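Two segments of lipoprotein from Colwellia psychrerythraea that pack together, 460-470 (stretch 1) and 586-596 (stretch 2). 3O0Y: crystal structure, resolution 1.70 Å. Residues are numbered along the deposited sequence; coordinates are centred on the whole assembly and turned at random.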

# COMPACT_ATOMS: atom_id res chain seq x y z
N LEU A 460 16.86 -2.82 4.16
CA LEU A 460 15.79 -2.74 3.19
C LEU A 460 14.98 -4.04 3.08
O LEU A 460 13.79 -4.01 2.71
CB LEU A 460 16.37 -2.39 1.81
CG LEU A 460 16.78 -0.92 1.62
CD1 LEU A 460 17.30 -0.69 0.14
CD2 LEU A 460 15.68 0.08 1.96
N ARG A 461 15.58 -5.15 3.48
CA ARG A 461 14.85 -6.40 3.58
C ARG A 461 13.84 -6.45 4.70
O ARG A 461 12.85 -7.19 4.58
CB ARG A 461 15.75 -7.62 3.72
CG ARG A 461 16.35 -8.00 2.33
CD ARG A 461 16.76 -9.48 2.35
NE ARG A 461 15.65 -10.42 2.56
CZ ARG A 461 15.77 -11.72 2.70
NH1 ARG A 461 16.97 -12.35 2.68
NH2 ARG A 461 14.70 -12.47 2.89
N ARG A 462 14.03 -5.65 5.73
CA ARG A 462 13.08 -5.59 6.81
C ARG A 462 11.78 -4.83 6.49
O ARG A 462 10.76 -5.03 7.15
CB ARG A 462 13.70 -5.05 8.10
CG ARG A 462 14.85 -5.87 8.56
CD ARG A 462 15.66 -5.23 9.59
NE ARG A 462 14.89 -5.01 10.80
CZ ARG A 462 15.32 -4.28 11.84
NH1 ARG A 462 16.53 -3.73 11.82
NH2 ARG A 462 14.58 -4.16 12.93
N ILE A 463 11.81 -3.98 5.48
CA ILE A 463 10.66 -3.18 5.03
C ILE A 463 10.33 -3.39 3.55
O ILE A 463 9.65 -2.55 2.93
CB ILE A 463 10.93 -1.70 5.24
CG1 ILE A 463 12.23 -1.26 4.57
CG2 ILE A 463 11.09 -1.41 6.77
CD1 ILE A 463 12.29 0.32 4.26
N ALA A 464 10.82 -4.47 2.96
CA ALA A 464 10.77 -4.69 1.51
C ALA A 464 9.31 -4.65 1.08
O ALA A 464 8.52 -5.42 1.62
CB ALA A 464 11.38 -6.12 1.19
N PRO A 465 8.95 -3.81 0.09
CA PRO A 465 7.54 -3.67 -0.29
C PRO A 465 7.25 -4.51 -1.54
O PRO A 465 7.18 -3.88 -2.66
CB PRO A 465 7.45 -2.24 -0.78
CG PRO A 465 8.78 -1.89 -1.19
CD PRO A 465 9.78 -2.77 -0.52
N TYR A 466 7.47 -5.79 -1.48
CA TYR A 466 7.05 -6.76 -2.49
C TYR A 466 5.49 -6.87 -2.49
O TYR A 466 4.90 -7.53 -1.66
CB TYR A 466 7.68 -8.11 -2.18
CG TYR A 466 9.11 -8.17 -2.59
CD1 TYR A 466 9.44 -8.19 -3.95
CD2 TYR A 466 10.15 -8.13 -1.66
CE1 TYR A 466 10.79 -8.16 -4.35
CE2 TYR A 466 11.47 -8.12 -2.10
CZ TYR A 466 11.77 -8.15 -3.39
OH TYR A 466 13.11 -8.19 -3.80
N ASN A 467 4.87 -6.25 -3.44
CA ASN A 467 3.40 -6.17 -3.49
C ASN A 467 2.71 -7.54 -3.54
O ASN A 467 1.69 -7.74 -2.87
CB ASN A 467 3.03 -5.33 -4.74
CG ASN A 467 1.59 -4.95 -4.82
OD1 ASN A 467 1.08 -4.22 -3.98
ND2 ASN A 467 0.93 -5.38 -5.89
N ALA A 468 3.20 -8.48 -4.36
CA ALA A 468 2.56 -9.77 -4.51
C ALA A 468 2.68 -10.55 -3.22
O ALA A 468 1.71 -11.12 -2.74
CB ALA A 468 3.12 -10.53 -5.70
N TYR A 469 3.83 -10.47 -2.59
CA TYR A 469 4.01 -11.12 -1.28
C TYR A 469 3.06 -10.52 -0.23
O TYR A 469 2.41 -11.23 0.53
CB TYR A 469 5.47 -11.04 -0.81
CG TYR A 469 5.69 -11.63 0.55
CD1 TYR A 469 6.19 -12.88 0.73
CD2 TYR A 469 5.44 -10.86 1.66
CE1 TYR A 469 6.39 -13.40 1.99
CE2 TYR A 469 5.58 -11.38 2.93
CZ TYR A 469 6.09 -12.61 3.09
OH TYR A 469 6.29 -13.11 4.38
N THR A 470 3.11 -9.21 -0.12
CA THR A 470 2.46 -8.45 0.94
C THR A 470 0.94 -8.52 0.79
O THR A 470 0.28 -8.86 1.79
CB THR A 470 2.98 -6.99 1.04
OG1 THR A 470 4.41 -7.03 1.18
CG2 THR A 470 2.32 -6.29 2.29
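Stretch 2 586-596: VVLLNGAVPMA

Stretch 2 lies on stretch 1 as an extended loop segment packed against two tyrosine rings, a mainly apolar contact pinned by the hydrogen bond from a tyrosine hydroxyl and by three bridging waters. The two pieces bury 606 Å² between them, both sides summed, and no touching pair is closer than 118 residues in sequence, so this is a tertiary contact within one chain.

The backbone of stretch 2 can be followed from its torsions. It enters as the last part of a helix, passes through a type I beta turn from Leu-588 to Gly-591, closed by Gly-591 N to Leu-588 O at 3.3 Å, and then runs extended: phi/psi is -70/130 at Ala-592, -147/162 at Val-593 and -62/149 at Pro-594. Pro-594 is the N-cap of a second helix, which starts at Met-595. Gly-591 has a phi of 81°, a value that by itself favours glycine. In stretch 1, a loop leads to Tyr-466, the N-cap of the helix that starts at Asn-467; there Thr-470 OG1 donates to Tyr-466 O at 2.9 Å. The backbones come nearest at Ala-464 and Ala-592, whose CA atoms are 5.8 Å apart, and over Arg-461 to Tyr-466 and Asn-590 to Pro-594 the two chains run in broadly the same sense. No strand pairing supports a register, and the contact is made largely by side chains of stretch 1, with some help from its backbone, against the backbone and side chains of stretch 2.

Tyr-469, with 143 Å² covered, gives the most surface of any residue here. Its chi1 of 178° (t) sends the ring along stretch 2, where Ala-592 CA lies 3.5 Å from the ring centroid and 15° off the normal, a CH-pi contact over the face. The plane of the ring is met at its edge by Met-595 CE, which is 3.8 Å from Tyr-469 CB, and by Val-587 O. Tyr-469 OH donates a hydrogen bond to Val-587 O at 2.6 Å, tying the far end of the ring to the incoming helix of stretch 2.

Tyr-466 offers a second face, with chi1 at -78° (m). Pro-594 CD stands 3.8 Å from its centroid, 23° off the normal, and 3.5 Å from Tyr-466 CZ. Ala-592 is shared between the two tyrosines: its CB is 3.5 Å from Tyr-469 CD2 and 4.3 Å from Tyr-466 CD2, while Ala-464 O approaches the same Ala-592 CB to 3.3 Å.

At the start of stretch 1, the CA-to-CB bond of Arg-461 points sideways, yet the end of its side chain comes nearer, placing Arg-461 NH2 2.7 Å from Asn-590 O and 3.3 Å from Val-593 CG1. Water 1 links the same region, donating to Arg-461 O and Ala-592 O at 2.8 and 2.7 Å and accepting from Arg-461 NE at 2.8 Å. Water 2 donates to Val-593 O at 2.9 Å and accepts a weak bond from Tyr-469 N at 3.2 Å; water 3 donates to Tyr-469 OH at 3.1 Å and Leu-588 O at 2.8 Å.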

# COMPACT_ATOMS: atom_id res chain seq x y z
N VAL A 586 8.13 -20.53 7.67
CA VAL A 586 8.94 -20.35 6.44
C VAL A 586 8.44 -19.18 5.62
O VAL A 586 9.27 -18.40 5.05
CB VAL A 586 8.88 -21.66 5.54
CG1 VAL A 586 9.65 -21.43 4.18
CG2 VAL A 586 9.40 -22.84 6.29
N VAL A 587 7.13 -18.98 5.55
CA VAL A 587 6.61 -17.90 4.74
C VAL A 587 6.90 -16.50 5.36
O VAL A 587 7.23 -15.54 4.68
CB VAL A 587 5.11 -18.08 4.47
CG1 VAL A 587 4.49 -16.85 3.72
CG2 VAL A 587 4.91 -19.34 3.65
N LEU A 588 6.73 -16.41 6.66
CA LEU A 588 6.75 -15.10 7.32
C LEU A 588 8.12 -14.69 7.86
O LEU A 588 8.42 -13.49 7.94
CB LEU A 588 5.75 -15.12 8.49
CG LEU A 588 4.25 -15.18 8.11
CD1 LEU A 588 3.39 -15.35 9.35
CD2 LEU A 588 3.90 -13.89 7.39
N LEU A 589 8.86 -15.64 8.42
CA LEU A 589 10.05 -15.24 9.21
C LEU A 589 11.25 -14.89 8.37
O LEU A 589 12.29 -14.45 8.90
CB LEU A 589 10.38 -16.27 10.30
CG LEU A 589 9.30 -16.60 11.37
CD1 LEU A 589 9.80 -17.68 12.40
CD2 LEU A 589 8.75 -15.28 12.05
N ASN A 590 11.16 -15.14 7.07
CA ASN A 590 12.18 -14.72 6.14
C ASN A 590 11.85 -13.41 5.43
O ASN A 590 12.61 -12.98 4.56
CB ASN A 590 12.50 -15.86 5.15
CG ASN A 590 12.91 -17.15 5.88
OD1 ASN A 590 13.96 -17.15 6.53
ND2 ASN A 590 12.14 -18.20 5.81
N GLY A 591 10.79 -12.73 5.84
CA GLY A 591 10.48 -11.40 5.33
C GLY A 591 9.77 -11.45 3.99
O GLY A 591 9.65 -12.48 3.35
N ALA A 592 9.37 -10.28 3.53
CA ALA A 592 8.76 -10.12 2.23
C ALA A 592 9.82 -10.33 1.16
O ALA A 592 10.91 -9.77 1.22
CB ALA A 592 8.12 -8.66 2.08
N VAL A 593 9.50 -11.18 0.20
CA VAL A 593 10.48 -11.66 -0.81
C VAL A 593 9.75 -11.89 -2.15
O VAL A 593 8.55 -12.06 -2.20
CB VAL A 593 11.14 -12.99 -0.36
CG1 VAL A 593 12.14 -12.78 0.85
CG2 VAL A 593 10.02 -14.05 0.06
N PRO A 594 10.50 -11.95 -3.25
CA PRO A 594 9.95 -12.43 -4.51
C PRO A 594 9.52 -13.85 -4.39
O PRO A 594 10.05 -14.61 -3.56
CB PRO A 594 11.13 -12.32 -5.49
CG PRO A 594 12.20 -11.63 -4.80
CD PRO A 594 11.95 -11.66 -3.34
N MET A 595 8.50 -14.22 -5.14
CA MET A 595 8.06 -15.59 -5.20
C MET A 595 9.15 -16.63 -5.42
O MET A 595 9.10 -17.72 -4.83
CB MET A 595 6.86 -15.75 -6.15
CG MET A 595 5.49 -15.00 -5.61
SD MET A 595 4.75 -15.51 -4.02
CE MET A 595 5.47 -14.16 -3.01
N ALA A 596 10.15 -16.30 -6.24
CA ALA A 596 11.21 -17.26 -6.52
C ALA A 596 12.01 -17.57 -5.24
O ALA A 596 12.39 -18.73 -5.01
CB ALA A 596 12.14 -16.73 -7.58
O HOH W 1 13.02 -9.45 2.86
O HOH W 2 6.64 -10.98 -4.13
O HOH W 3 7.29 -11.27 6.62